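Local atomic coordinates of cellulase (Uncultured bacterium, PDB entry 6XSO), a protein that probably hydrolyses internal beta-1,4 linkages of cellulose and related plant polysaccharides such as xylan, as a broad-specificity family 5 endoglucanase. Residues P65-M70 with A356-P361; D114-I119 with G165-F170; G126-A131 with K179-C184; F331-V336 with A369-K374. All coordinates share one frame; numbering follows the deposited sequence. Where two conformers were deposited one is given.

All four contacts belong to one (beta/alpha)8 barrel. Interaction 2 pairs neighbouring barrel strands 116-119 and 168-171, and interaction 3 joins the loops that follow those same strands, with centres about 29 Å apart on opposite sides of the chain's centre. Interaction 1 brings helix 66-73 against the loop after the last strand, 345-349, with 285 residues between its segments; interactions 2 and 3 are nested within it. Interaction 4 packs helix 325-341 on helix 366-377, and its segments alternate with those of interaction 1. Only interactions 1 and 2 touch, through Phe68 O and Met115 CE. The contacts thus join strand to strand, helix to loop, loop to loop and helix to helix around one barrel.

Interaction 1. Residues P65-M70 with A356-P361; sequences PELFKM and ASRTMP
This is a largely apolar contact on the outside of the barrel, between helix 66-73 and the loop after the last strand, 345-349; Leu67 and Met70 meet Pro361 and Arg358. Pro361, which follows a cis peptide bond, presents its ring to the helix. Its CB lies 3.9 Å from Leu67 CA, and its CG sits 3.8 Å from Glu66 O. Met70 slides past the proline in the opposite direction: CG is anti to the backbone N (chi1 -175°), and the thioether brings SD to 3.5 Å from Pro361 C and 3.8 Å from Pro361 CB. A flexible, unbranched methionine can follow the surface of the rigid proline ring. The Leu67 methyl CD2 meets the aliphatic part of Arg358 at CD, 4.1 Å away, while Trp33 of strand 31-34 touches both side chains. The guanidinium continues past the leucine to Thr38, Gly36 O and Ser353 O. Water 1 donates to Thr359 O and, doubtfully and weakly, to Glu66 OE1. No direct hydrogen bond joins the segments: the contact rests on shape and dispersion, and the Arg358 methylenes can act as an apolar surface because the guanidinium is hydrogen-bonded to loops after the first and last strands.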
loop_
_atom_site.group_PDB
_atom_site.type_symbol
_atom_site.label_atom_id
_atom_site.label_comp_id
_atom_site.label_asym_id
_atom_site.label_seq_id
_atom_site.Cartn_x
_atom_site.Cartn_y
_atom_site.Cartn_z
ATOM N N PRO A 65 16.214 -13.245 -1.906
ATOM C CA PRO A 65 15.523 -13.553 -0.644
ATOM C C PRO A 65 16.263 -13.079 0.590
ATOM O O PRO A 65 15.627 -12.825 1.621
ATOM C CB PRO A 65 15.361 -15.082 -0.686
ATOM C CG PRO A 65 16.381 -15.558 -1.669
ATOM C CD PRO A 65 16.475 -14.463 -2.702
ATOM N N GLU A 66 17.584 -12.941 0.511
ATOM C CA GLU A 66 18.360 -12.571 1.686
ATOM C C GLU A 66 17.970 -11.196 2.208
ATOM O O GLU A 66 18.033 -10.952 3.420
ATOM C CB GLU A 66 19.841 -12.631 1.330
ATOM C CG GLU A 66 20.385 -14.042 1.150
ATOM C CD GLU A 66 19.912 -14.793 -0.099
ATOM O OE1 GLU A 66 19.617 -14.178 -1.164
ATOM O OE2 GLU A 66 19.863 -16.038 0.001
ATOM N N LEU A 67 17.583 -10.284 1.316
ATOM C CA LEU A 67 17.113 -8.972 1.746
ATOM C C LEU A 67 16.053 -9.087 2.836
ATOM O O LEU A 67 16.049 -8.313 3.797
ATOM C CB LEU A 67 16.535 -8.206 0.551
ATOM C CG LEU A 67 15.844 -6.881 0.842
ATOM C CD1 LEU A 67 16.804 -5.843 1.406
ATOM C CD2 LEU A 67 15.171 -6.370 -0.466
ATOM N N PHE A 68 15.124 -10.028 2.696
ATOM C CA PHE A 68 14.025 -10.118 3.650
ATOM C C PHE A 68 14.436 -10.829 4.932
ATOM O O PHE A 68 13.882 -10.519 5.993
ATOM C CB PHE A 68 12.798 -10.711 2.969
ATOM C CG PHE A 68 12.328 -9.879 1.799
ATOM C CD1 PHE A 68 11.926 -8.565 1.983
ATOM C CD2 PHE A 68 12.374 -10.386 0.517
ATOM C CE1 PHE A 68 11.522 -7.794 0.903
ATOM C CE2 PHE A 68 11.972 -9.612 -0.563
ATOM C CZ PHE A 68 11.554 -8.323 -0.365
ATOM N N LYS A 69 15.385 -11.764 4.860
ATOM C CA LYS A 69 16.003 -12.289 6.078
ATOM C C LYS A 69 16.587 -11.150 6.894
ATOM O O LYS A 69 16.388 -11.078 8.114
ATOM C CB LYS A 69 17.078 -13.303 5.707
ATOM C CG LYS A 69 17.843 -13.930 6.897
ATOM C CD LYS A 69 18.884 -14.957 6.405
ATOM C CE LYS A 69 19.659 -15.617 7.555
ATOM N NZ LYS A 69 20.469 -14.593 8.253
ATOM N N MET A 70 17.274 -10.224 6.228
ATOM C CA MET A 70 17.864 -9.081 6.918
ATOM C C MET A 70 16.789 -8.193 7.538
ATOM O O MET A 70 16.911 -7.767 8.694
ATOM C CB MET A 70 18.717 -8.277 5.931
ATOM C CG MET A 70 19.482 -7.136 6.583
ATOM S SD MET A 70 20.425 -6.168 5.387
ATOM C CE MET A 70 19.132 -5.231 4.589
ATOM N N ALA A 356 21.960 -1.021 -4.895
ATOM C CA ALA A 356 22.884 -2.145 -4.798
ATOM C C ALA A 356 23.033 -2.651 -3.369
ATOM O O ALA A 356 23.492 -3.783 -3.171
ATOM C CB ALA A 356 24.244 -1.741 -5.359
ATOM N N SER A 357 22.666 -1.840 -2.369
ATOM C CA SER A 357 22.750 -2.293 -0.984
ATOM C C SER A 357 21.856 -3.503 -0.753
ATOM O O SER A 357 22.175 -4.373 0.064
ATOM C CB SER A 357 22.379 -1.162 -0.025
ATOM O OG SER A 357 23.327 -0.106 -0.101
ATOM N N ARG A 358 20.738 -3.577 -1.468
ATOM C CA ARG A 358 19.835 -4.705 -1.296
ATOM C C ARG A 358 20.474 -6.025 -1.701
ATOM O O ARG A 358 20.096 -7.083 -1.187
ATOM C CB ARG A 358 18.584 -4.478 -2.150
ATOM C CG ARG A 358 17.713 -3.340 -1.712
ATOM C CD ARG A 358 16.526 -3.237 -2.649
ATOM N NE ARG A 358 15.599 -2.152 -2.331
ATOM C CZ ARG A 358 14.508 -1.905 -3.053
ATOM N NH1 ARG A 358 14.234 -2.702 -4.084
ATOM N NH2 ARG A 358 13.701 -0.899 -2.746
ATOM N N THR A 359 21.404 -5.996 -2.653
ATOM C CA THR A 359 22.029 -7.208 -3.160
ATOM C C THR A 359 23.026 -7.788 -2.171
ATOM O O THR A 359 23.348 -8.981 -2.250
ATOM C CB THR A 359 22.700 -6.859 -4.489
ATOM O OG1 THR A 359 21.752 -6.142 -5.302
ATOM C CG2 THR A 359 23.171 -8.105 -5.216
ATOM N N MET A 360 23.480 -6.982 -1.210
ATOM C CA MET A 360 24.547 -7.442 -0.322
ATOM C C MET A 360 24.095 -8.600 0.557
ATOM O O MET A 360 24.747 -9.659 0.542
ATOM C CB MET A 360 25.131 -6.254 0.448
ATOM C CG MET A 360 25.946 -5.333 -0.454
ATOM S SD MET A 360 26.492 -3.808 0.330
ATOM C CE MET A 360 27.806 -4.439 1.376
ATOM N N PRO A 361 23.035 -8.475 1.366
ATOM C CA PRO A 361 22.232 -7.284 1.646
ATOM C C PRO A 361 22.824 -6.467 2.793
ATOM O O PRO A 361 23.519 -7.016 3.640
ATOM C CB PRO A 361 20.889 -7.886 2.066
ATOM C CG PRO A 361 21.304 -9.126 2.821
ATOM C CD PRO A 361 22.526 -9.659 2.090
HETATM O O HOH W 1 21.761 -11.654 -1.214
#

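Interaction 2. Residues D114-I119 with G165-F170; sequences DMYCII and GDKVLF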
loop_
_atom_site.group_PDB
_atom_site.type_symbol
_atom_site.label_atom_id
_atom_site.label_comp_id
_atom_site.label_asym_id
_atom_site.label_seq_id
_atom_site.Cartn_x
_atom_site.Cartn_y
_atom_site.Cartn_z
ATOM N N ASP A 114 8.356 -15.596 7.571
ATOM C CA ASP A 114 7.179 -15.482 8.424
ATOM C C ASP A 114 6.770 -14.026 8.627
ATOM O O ASP A 114 6.208 -13.657 9.665
ATOM C CB ASP A 114 7.349 -16.215 9.752
ATOM C CG ASP A 114 6.020 -16.649 10.325
ATOM O OD1 ASP A 114 5.190 -17.193 9.557
ATOM O OD2 ASP A 114 5.801 -16.430 11.533
ATOM N N MET A 115 7.040 -13.193 7.631
ATOM C CA MET A 115 6.502 -11.846 7.607
ATOM C C MET A 115 5.217 -11.817 6.786
ATOM O O MET A 115 5.005 -12.642 5.894
ATOM C CB MET A 115 7.510 -10.861 6.996
ATOM C CG MET A 115 8.740 -10.589 7.905
ATOM S SD MET A 115 9.823 -9.246 7.320
ATOM C CE MET A 115 10.537 -10.080 5.937
ATOM N N TYR A 116 4.351 -10.853 7.096
ATOM C CA TYR A 116 3.208 -10.564 6.239
ATOM C C TYR A 116 3.676 -9.953 4.921
ATOM O O TYR A 116 4.707 -9.286 4.843
ATOM C CB TYR A 116 2.264 -9.568 6.922
ATOM C CG TYR A 116 1.542 -10.133 8.104
ATOM C CD1 TYR A 116 2.146 -10.192 9.346
ATOM C CD2 TYR A 116 0.264 -10.634 7.974
ATOM C CE1 TYR A 116 1.489 -10.727 10.439
ATOM C CE2 TYR A 116 -0.398 -11.164 9.042
ATOM C CZ TYR A 116 0.217 -11.198 10.279
ATOM O OH TYR A 116 -0.445 -11.732 11.348
ATOM N N CYS A 117 2.886 -10.169 3.868
ATOM C CA CYS A 117 3.169 -9.613 2.552
ATOM C C CYS A 117 1.889 -9.019 1.974
ATOM O O CYS A 117 0.868 -9.704 1.898
ATOM C CB CYS A 117 3.695 -10.688 1.597
ATOM S SG CYS A 117 4.284 -10.000 0.029
ATOM N N ILE A 118 1.932 -7.744 1.595
ATOM C CA ILE A 118 0.834 -7.096 0.876
ATOM C C ILE A 118 1.247 -6.945 -0.584
ATOM O O ILE A 118 2.307 -6.382 -0.873
ATOM C CB ILE A 118 0.532 -5.712 1.480
ATOM C CG1 ILE A 118 0.052 -5.793 2.929
ATOM C CG2 ILE A 118 -0.509 -4.973 0.615
ATOM C CD1 ILE A 118 0.064 -4.404 3.639
ATOM N N ILE A 119 0.392 -7.401 -1.512
ATOM C CA ILE A 119 0.572 -7.111 -2.934
ATOM C C ILE A 119 -0.595 -6.244 -3.392
ATOM O O ILE A 119 -1.719 -6.388 -2.898
ATOM C CB ILE A 119 0.696 -8.343 -3.841
ATOM C CG1 ILE A 119 -0.486 -9.280 -3.644
ATOM C CG2 ILE A 119 2.039 -9.048 -3.577
ATOM C CD1 ILE A 119 -0.493 -10.442 -4.657
ATOM N N GLY A 165 -1.745 -18.859 2.868
ATOM C CA GLY A 165 -2.413 -18.572 4.121
ATOM C C GLY A 165 -2.523 -17.090 4.411
ATOM O O GLY A 165 -2.362 -16.244 3.529
ATOM N N ASP A 166 -2.819 -16.775 5.673
ATOM C CA ASP A 166 -3.250 -15.424 6.014
ATOM C C ASP A 166 -2.110 -14.417 6.109
ATOM O O ASP A 166 -2.387 -13.227 6.284
ATOM C CB ASP A 166 -4.179 -15.398 7.247
ATOM C CG ASP A 166 -3.480 -15.693 8.560
ATOM O OD1 ASP A 166 -2.258 -15.955 8.583
ATOM O OD2 ASP A 166 -4.184 -15.648 9.603
ATOM N N LYS A 167 -0.862 -14.829 5.881
ATOM C CA LYS A 167 0.222 -13.856 5.816
ATOM C C LYS A 167 0.187 -13.037 4.531
ATOM O O LYS A 167 0.806 -11.964 4.485
ATOM C CB LYS A 167 1.572 -14.558 5.929
ATOM C CG LYS A 167 1.872 -15.106 7.317
ATOM C CD LYS A 167 2.063 -13.989 8.323
ATOM C CE LYS A 167 2.703 -14.503 9.630
ATOM N NZ LYS A 167 1.747 -15.284 10.443
ATOM N N VAL A 168 -0.550 -13.479 3.511
ATOM C CA VAL A 168 -0.651 -12.762 2.244
ATOM C C VAL A 168 -1.967 -11.992 2.217
ATOM O O VAL A 168 -3.048 -12.584 2.340
ATOM C CB VAL A 168 -0.532 -13.699 1.033
ATOM C CG1 VAL A 168 -0.757 -12.911 -0.258
ATOM C CG2 VAL A 168 0.838 -14.364 1.010
ATOM N N LEU A 169 -1.861 -10.677 2.030
ATOM C CA LEU A 169 -2.993 -9.771 1.918
ATOM C C LEU A 169 -2.974 -9.103 0.550
ATOM O O LEU A 169 -1.912 -8.942 -0.057
ATOM C CB LEU A 169 -2.956 -8.658 2.989
ATOM C CG LEU A 169 -3.327 -9.066 4.414
ATOM C CD1 LEU A 169 -2.122 -9.692 5.125
ATOM C CD2 LEU A 169 -3.859 -7.888 5.223
ATOM N N PHE A 170 -4.158 -8.725 0.052
ATOM C CA PHE A 170 -4.275 -8.007 -1.205
ATOM C C PHE A 170 -4.781 -6.588 -0.954
ATOM O O PHE A 170 -5.652 -6.372 -0.105
ATOM C CB PHE A 170 -5.302 -8.657 -2.141
ATOM C CG PHE A 170 -5.059 -10.113 -2.472
ATOM C CD1 PHE A 170 -3.793 -10.692 -2.449
ATOM C CD2 PHE A 170 -6.141 -10.906 -2.854
ATOM C CE1 PHE A 170 -3.629 -12.040 -2.779
ATOM C CE2 PHE A 170 -5.978 -12.241 -3.188
ATOM C CZ PHE A 170 -4.724 -12.805 -3.149
HETATM O O HOH W 2 3.390 -15.934 12.640
HETATM O O HOH W 3 2.453 -18.125 9.334
HETATM O O HOH W 4 1.232 -13.319 12.976
#
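Two adjacent parallel strands of the (beta/alpha)8 barrel, 116-119 and 168-171, pair here, and a lysine-tyrosine contact finishes their N-terminal end. The backbone follows the parallel pattern: Cys117 N donates to Lys167 O (2.8 Å), Leu169 N to Cys117 O (2.9 Å) and Ile119 N to Leu169 O (3.1 Å). Ile118 and Leu169 share one face, where Leu169 CD1 reaches the edge of the Tyr116 ring. Cys117, Val168, Ile119 and Phe170 occupy the other, beneath helices 97-111 and 140-161. Ile119 CG1 stands between the backbone N and the carbonyl carbon (chi1 54°) and meets Phe170 CD1 at 3.8 Å; such branched and aromatic groups suit a strand-helix interface.

The bend of Lys167 at chi2 brings CD over the Tyr116 ring, and that at chi4 turns NZ to water. Buried Met115 O has no partner in the model. Waters 2 and 3 link NZ to the Asp114 carboxylate, whose OD1 remains 4.0 Å from Lys167 NZ, beyond a salt bridge. Water 4 joins NZ to Tyr116 OH, which also bonds Glu20. The cation-pi contact is off-centre, whereas Lys167 CD stands 3.6 Å from the Tyr116 ring centroid, almost on the ring normal.

Interaction 3. Residues G126-A131 with K179-C184; sequences GADKDA and KLNSWC
Asn181 and Asp128 each hold CG anti to the carbonyl carbon and beside the backbone N (chi1 -59° and -57°), which sets the two CG atoms between the loops, and chi2 then turns the amide toward Asp128. The loops follow strands 116-119 and 168-171 at the C-terminal end of the barrel, where the active site of such barrels lies. The side chains cross at about a right angle, with their planes 80° apart. Asn181 uses both ends of its amide. Its OD1 accepts from the backbone Asp128 N at 3.0 Å, nearly straight at the hydrogen but with the donor well above the amide plane. Its ND2 makes a weak hydrogen bond of 3.4 Å to Asp128 OD2. Asparagine fits because it offers an acceptor and a donor on one short arm.

The same OD1 lies 3.3 Å from Ala127 CA. Ala127, with only CB to accommodate, is consistent with this approach; CB touches Trp183 CZ2 loosely. Water 5 adds a second route, donating to Asp128 OD2 at 2.9 Å and to Lys179 O at 2.7 Å. Asp128 OD1 is engaged by Lys137 in a salt bridge and by Ser134 N, while OD2 faces the neighbouring loop. One good hydrogen bond, one weak one and a water bridge therefore join the loops at the surface, and Lys137 would be expected to favour charged Asp128.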
loop_
_atom_site.group_PDB
_atom_site.type_symbol
_atom_site.label_atom_id
_atom_site.label_comp_id
_atom_site.label_asym_id
_atom_site.label_seq_id
_atom_site.Cartn_x
_atom_site.Cartn_y
_atom_site.Cartn_z
ATOM N N GLY A 126 -2.613 6.741 -10.519
ATOM C CA GLY A 126 -1.750 7.846 -10.163
ATOM C C GLY A 126 -1.833 9.020 -11.112
ATOM O O GLY A 126 -2.681 9.092 -12.009
ATOM N N ALA A 127 -0.946 9.983 -10.886
ATOM C CA ALA A 127 -0.966 11.229 -11.636
ATOM C C ALA A 127 -0.367 11.058 -13.029
ATOM O O ALA A 127 0.760 10.566 -13.184
ATOM C CB ALA A 127 -0.182 12.291 -10.862
ATOM N N ASP A 128 -1.120 11.479 -14.036
ATOM C CA ASP A 128 -0.602 11.504 -15.394
ATOM C C ASP A 128 0.627 12.394 -15.477
ATOM O O ASP A 128 0.684 13.457 -14.851
ATOM C CB ASP A 128 -1.633 12.096 -16.347
ATOM C CG ASP A 128 -2.946 11.361 -16.337
ATOM O OD1 ASP A 128 -2.947 10.135 -16.083
ATOM O OD2 ASP A 128 -3.968 12.037 -16.615
ATOM N N LYS A 129 1.589 11.993 -16.306
ATOM C CA LYS A 129 2.798 12.790 -16.490
ATOM C C LYS A 129 3.474 12.355 -17.775
ATOM O O LYS A 129 3.904 11.203 -17.887
ATOM C CB LYS A 129 3.737 12.587 -15.292
ATOM C CG LYS A 129 5.099 13.250 -15.395
ATOM C CD LYS A 129 4.995 14.752 -15.575
ATOM C CE LYS A 129 6.273 15.446 -15.115
ATOM N NZ LYS A 129 7.488 14.611 -15.342
ATOM N N ASP A 130 3.564 13.272 -18.737
ATOM C CA ASP A 130 4.249 13.039 -20.012
ATOM C C ASP A 130 3.621 11.824 -20.680
ATOM O O ASP A 130 2.400 11.839 -20.912
ATOM C CB ASP A 130 5.753 12.979 -19.746
ATOM C CG ASP A 130 6.295 14.279 -19.199
ATOM O OD1 ASP A 130 5.823 15.349 -19.638
ATOM O OD2 ASP A 130 7.184 14.226 -18.324
ATOM N N ALA A 131 4.380 10.781 -21.008
ATOM C CA ALA A 131 3.838 9.618 -21.694
ATOM C C ALA A 131 3.011 8.719 -20.787
ATOM O O ALA A 131 2.298 7.843 -21.290
ATOM C CB ALA A 131 4.979 8.797 -22.304
ATOM N N LYS A 179 -9.728 12.760 -12.791
ATOM C CA LYS A 179 -9.141 13.028 -14.092
ATOM C C LYS A 179 -8.321 14.300 -14.117
ATOM O O LYS A 179 -7.640 14.548 -15.120
ATOM C CB LYS A 179 -10.225 13.083 -15.180
ATOM C CG LYS A 179 -11.095 14.310 -15.198
ATOM C CD LYS A 179 -12.152 14.215 -16.277
ATOM C CE LYS A 179 -13.123 15.358 -16.182
ATOM N NZ LYS A 179 -14.175 15.258 -17.250
ATOM N N LEU A 180 -8.387 15.106 -13.059
ATOM C CA LEU A 180 -7.573 16.302 -12.899
ATOM C C LEU A 180 -6.313 16.024 -12.103
ATOM O O LEU A 180 -5.539 16.952 -11.859
ATOM C CB LEU A 180 -8.374 17.380 -12.165
ATOM C CG LEU A 180 -9.785 17.634 -12.699
ATOM C CD1 LEU A 180 -10.529 18.581 -11.768
ATOM C CD2 LEU A 180 -9.769 18.183 -14.107
ATOM N N ASN A 181 -6.105 14.765 -11.702
ATOM C CA ASN A 181 -4.946 14.357 -10.921
ATOM C C ASN A 181 -4.887 15.106 -9.597
ATOM O O ASN A 181 -3.815 15.489 -9.125
ATOM C CB ASN A 181 -3.670 14.506 -11.744
ATOM C CG ASN A 181 -3.724 13.681 -13.009
ATOM O OD1 ASN A 181 -3.763 12.455 -12.946
ATOM N ND2 ASN A 181 -3.789 14.349 -14.165
ATOM N N SER A 182 -6.055 15.284 -8.972
ATOM C CA SER A 182 -6.122 16.044 -7.732
ATOM C C SER A 182 -5.562 15.249 -6.558
ATOM O O SER A 182 -6.014 14.133 -6.276
ATOM C CB SER A 182 -7.577 16.370 -7.390
ATOM O OG SER A 182 -8.207 17.164 -8.367
ATOM N N TRP A 183 -4.610 15.848 -5.845
ATOM C CA TRP A 183 -4.200 15.346 -4.540
ATOM C C TRP A 183 -5.123 15.919 -3.461
ATOM O O TRP A 183 -5.956 16.793 -3.713
ATOM C CB TRP A 183 -2.711 15.666 -4.277
ATOM C CG TRP A 183 -1.826 14.949 -5.258
ATOM C CD1 TRP A 183 -1.194 15.488 -6.345
ATOM C CD2 TRP A 183 -1.533 13.552 -5.275
ATOM N NE1 TRP A 183 -0.527 14.514 -7.035
ATOM C CE2 TRP A 183 -0.701 13.315 -6.390
ATOM C CE3 TRP A 183 -1.836 12.485 -4.423
ATOM C CZ2 TRP A 183 -0.206 12.050 -6.696
ATOM C CZ3 TRP A 183 -1.356 11.221 -4.738
ATOM C CH2 TRP A 183 -0.547 11.014 -5.862
ATOM N N CYS A 184 -4.954 15.405 -2.234
ATOM C CA CYS A 184 -5.575 15.937 -1.021
ATOM C C CYS A 184 -7.040 15.538 -0.888
ATOM O O CYS A 184 -7.442 14.951 0.123
ATOM C CB CYS A 184 -5.436 17.467 -0.906
ATOM S SG CYS A 184 -3.744 18.060 -1.053
HETATM O O HOH W 5 -6.828 12.500 -16.748
#

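Interaction 4. Residues F331-V336 with A369-K374; sequences FVDDFV and AERIAK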
loop_
_atom_site.group_PDB
_atom_site.type_symbol
_atom_site.label_atom_id
_atom_site.label_comp_id
_atom_site.label_asym_id
_atom_site.label_seq_id
_atom_site.Cartn_x
_atom_site.Cartn_y
_atom_site.Cartn_z
ATOM N N PHE A 331 10.455 12.297 15.223
ATOM C CA PHE A 331 9.185 12.112 14.533
ATOM C C PHE A 331 8.866 10.628 14.395
ATOM O O PHE A 331 7.740 10.192 14.680
ATOM C CB PHE A 331 9.241 12.812 13.158
ATOM C CG PHE A 331 8.242 12.283 12.159
ATOM C CD1 PHE A 331 6.900 12.568 12.301
ATOM C CD2 PHE A 331 8.650 11.503 11.095
ATOM C CE1 PHE A 331 5.972 12.084 11.401
ATOM C CE2 PHE A 331 7.730 10.999 10.198
ATOM C CZ PHE A 331 6.393 11.302 10.345
ATOM N N VAL A 332 9.859 9.835 13.952
ATOM C CA VAL A 332 9.698 8.383 13.814
ATOM C C VAL A 332 9.230 7.772 15.128
ATOM O O VAL A 332 8.278 6.980 15.169
ATOM C CB VAL A 332 11.028 7.751 13.349
ATOM C CG1 VAL A 332 11.070 6.252 13.624
ATOM C CG2 VAL A 332 11.294 8.084 11.883
ATOM N N ASP A 333 9.943 8.072 16.212
ATOM C CA ASP A 333 9.602 7.479 17.498
ATOM C C ASP A 333 8.125 7.685 17.809
ATOM O O ASP A 333 7.420 6.758 18.221
ATOM C CB ASP A 333 10.411 8.150 18.613
ATOM C CG ASP A 333 11.878 7.766 18.625
ATOM O OD1 ASP A 333 12.298 6.876 17.879
ATOM O OD2 ASP A 333 12.629 8.385 19.417
ATOM N N ASP A 334 7.656 8.926 17.656
ATOM C CA ASP A 334 6.292 9.267 18.058
ATOM C C ASP A 334 5.258 8.735 17.067
ATOM O O ASP A 334 4.163 8.320 17.472
ATOM C CB ASP A 334 6.174 10.781 18.223
ATOM C CG ASP A 334 4.756 11.218 18.553
ATOM O OD1 ASP A 334 4.355 11.056 19.734
ATOM O OD2 ASP A 334 4.075 11.717 17.621
ATOM N N PHE A 335 5.566 8.782 15.767
ATOM C CA PHE A 335 4.634 8.311 14.740
ATOM C C PHE A 335 4.357 6.827 14.918
ATOM O O PHE A 335 3.196 6.396 14.958
ATOM C CB PHE A 335 5.250 8.589 13.367
ATOM C CG PHE A 335 4.317 8.362 12.205
ATOM C CD1 PHE A 335 3.495 9.375 11.766
ATOM C CD2 PHE A 335 4.301 7.150 11.536
ATOM C CE1 PHE A 335 2.655 9.170 10.685
ATOM C CE2 PHE A 335 3.467 6.953 10.445
ATOM C CZ PHE A 335 2.634 7.950 10.042
ATOM N N VAL A 336 5.419 6.034 15.082
ATOM C CA VAL A 336 5.250 4.599 15.283
ATOM C C VAL A 336 4.487 4.333 16.568
ATOM O O VAL A 336 3.601 3.475 16.605
ATOM C CB VAL A 336 6.619 3.892 15.254
ATOM C CG1 VAL A 336 6.501 2.440 15.714
ATOM C CG2 VAL A 336 7.177 3.948 13.821
ATOM N N ALA A 369 16.688 2.362 10.068
ATOM C CA ALA A 369 16.053 1.056 10.198
ATOM C C ALA A 369 15.952 0.652 11.660
ATOM O O ALA A 369 14.889 0.218 12.126
ATOM C CB ALA A 369 16.838 0.026 9.388
ATOM N N GLU A 370 17.051 0.815 12.405
ATOM C CA GLU A 370 17.050 0.463 13.818
ATOM C C GLU A 370 16.110 1.369 14.594
ATOM O O GLU A 370 15.428 0.915 15.518
ATOM C CB GLU A 370 18.467 0.538 14.398
ATOM C CG GLU A 370 18.492 0.134 15.864
ATOM C CD GLU A 370 19.875 -0.203 16.395
ATOM O OE1 GLU A 370 20.875 0.014 15.680
ATOM O OE2 GLU A 370 19.946 -0.687 17.544
ATOM N N ARG A 371 16.057 2.653 14.226
ATOM C CA ARG A 371 15.192 3.585 14.941
ATOM C C ARG A 371 13.726 3.196 14.802
ATOM O O ARG A 371 12.971 3.237 15.782
ATOM C CB ARG A 371 15.400 5.009 14.426
ATOM C CG ARG A 371 14.830 6.093 15.341
ATOM C CD ARG A 371 15.779 6.397 16.509
ATOM N NE ARG A 371 15.187 7.403 17.366
ATOM C CZ ARG A 371 15.860 8.355 17.989
ATOM N NH1 ARG A 371 17.183 8.431 17.870
ATOM N NH2 ARG A 371 15.189 9.242 18.710
ATOM N N ILE A 372 13.302 2.824 13.591
ATOM C CA ILE A 372 11.922 2.401 13.368
ATOM C C ILE A 372 11.603 1.145 14.173
ATOM O O ILE A 372 10.572 1.062 14.860
ATOM C CB ILE A 372 11.680 2.195 11.861
ATOM C CG1 ILE A 372 11.777 3.511 11.092
ATOM C CG2 ILE A 372 10.337 1.503 11.638
ATOM C CD1 ILE A 372 11.951 3.319 9.593
ATOM N N ALA A 373 12.485 0.144 14.109
ATOM C CA ALA A 373 12.228 -1.105 14.811
ATOM C C ALA A 373 12.152 -0.883 16.318
ATOM O O ALA A 373 11.252 -1.408 16.984
ATOM C CB ALA A 373 13.317 -2.130 14.486
ATOM N N LYS A 374 13.099 -0.122 16.876
ATOM C CA LYS A 374 13.101 0.107 18.317
ATOM C C LYS A 374 11.924 0.961 18.764
ATOM O O LYS A 374 11.503 0.858 19.929
ATOM C CB LYS A 374 14.409 0.770 18.728
ATOM C CG LYS A 374 15.538 -0.219 18.933
ATOM C CD LYS A 374 16.807 0.452 19.496
ATOM C CE LYS A 374 16.577 1.130 20.844
ATOM N NZ LYS A 374 17.862 1.328 21.601
HETATM O O HOH W 6 13.450 4.411 18.279
#
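Asp333 and Arg371 form a two-pronged salt bridge between helices 325-341 and 366-377. Arg371 comes side-on, giving NE to Asp333 OD1 at 3.0 Å and NH2 to Asp333 OD2 at 2.8 Å. Both oxygens are met on their syn sides; the carboxylate and guanidinium planes are only 18° apart, yet both donors stand out of the carboxylate plane, so the pair is somewhat stepped. Arginine suits the position because NE and NH2 lie on one edge and can serve both oxygens at once. With its CG anti to the backbone N (chi1 -165°), the chain bends at chi2 before reaching the carboxylate. Water 6 reinforces the pairing by donating to Asp333 OD1 and to the backbone Arg371 O, each at 2.8 Å.

Inward from this salt bridge the helices meet through branched aliphatic side chains. Val332 CG1 touches Ile372 CG1 at 3.8 Å, the two side chains crossing at about a right angle, and it also approaches the methylene Arg371 CG. One turn later Val336 faces the Ile372 carbonyl, and also touches Ala375 and Tyr376 further along helix 366-377. Beneath, Trp309 of strand 304-309 packs against Val332 and Val336. The helix axes approach to 9.0 Å at an angle of 32°, running in roughly the same direction, as expected of consecutive outer helices in a (beta/alpha)8 barrel.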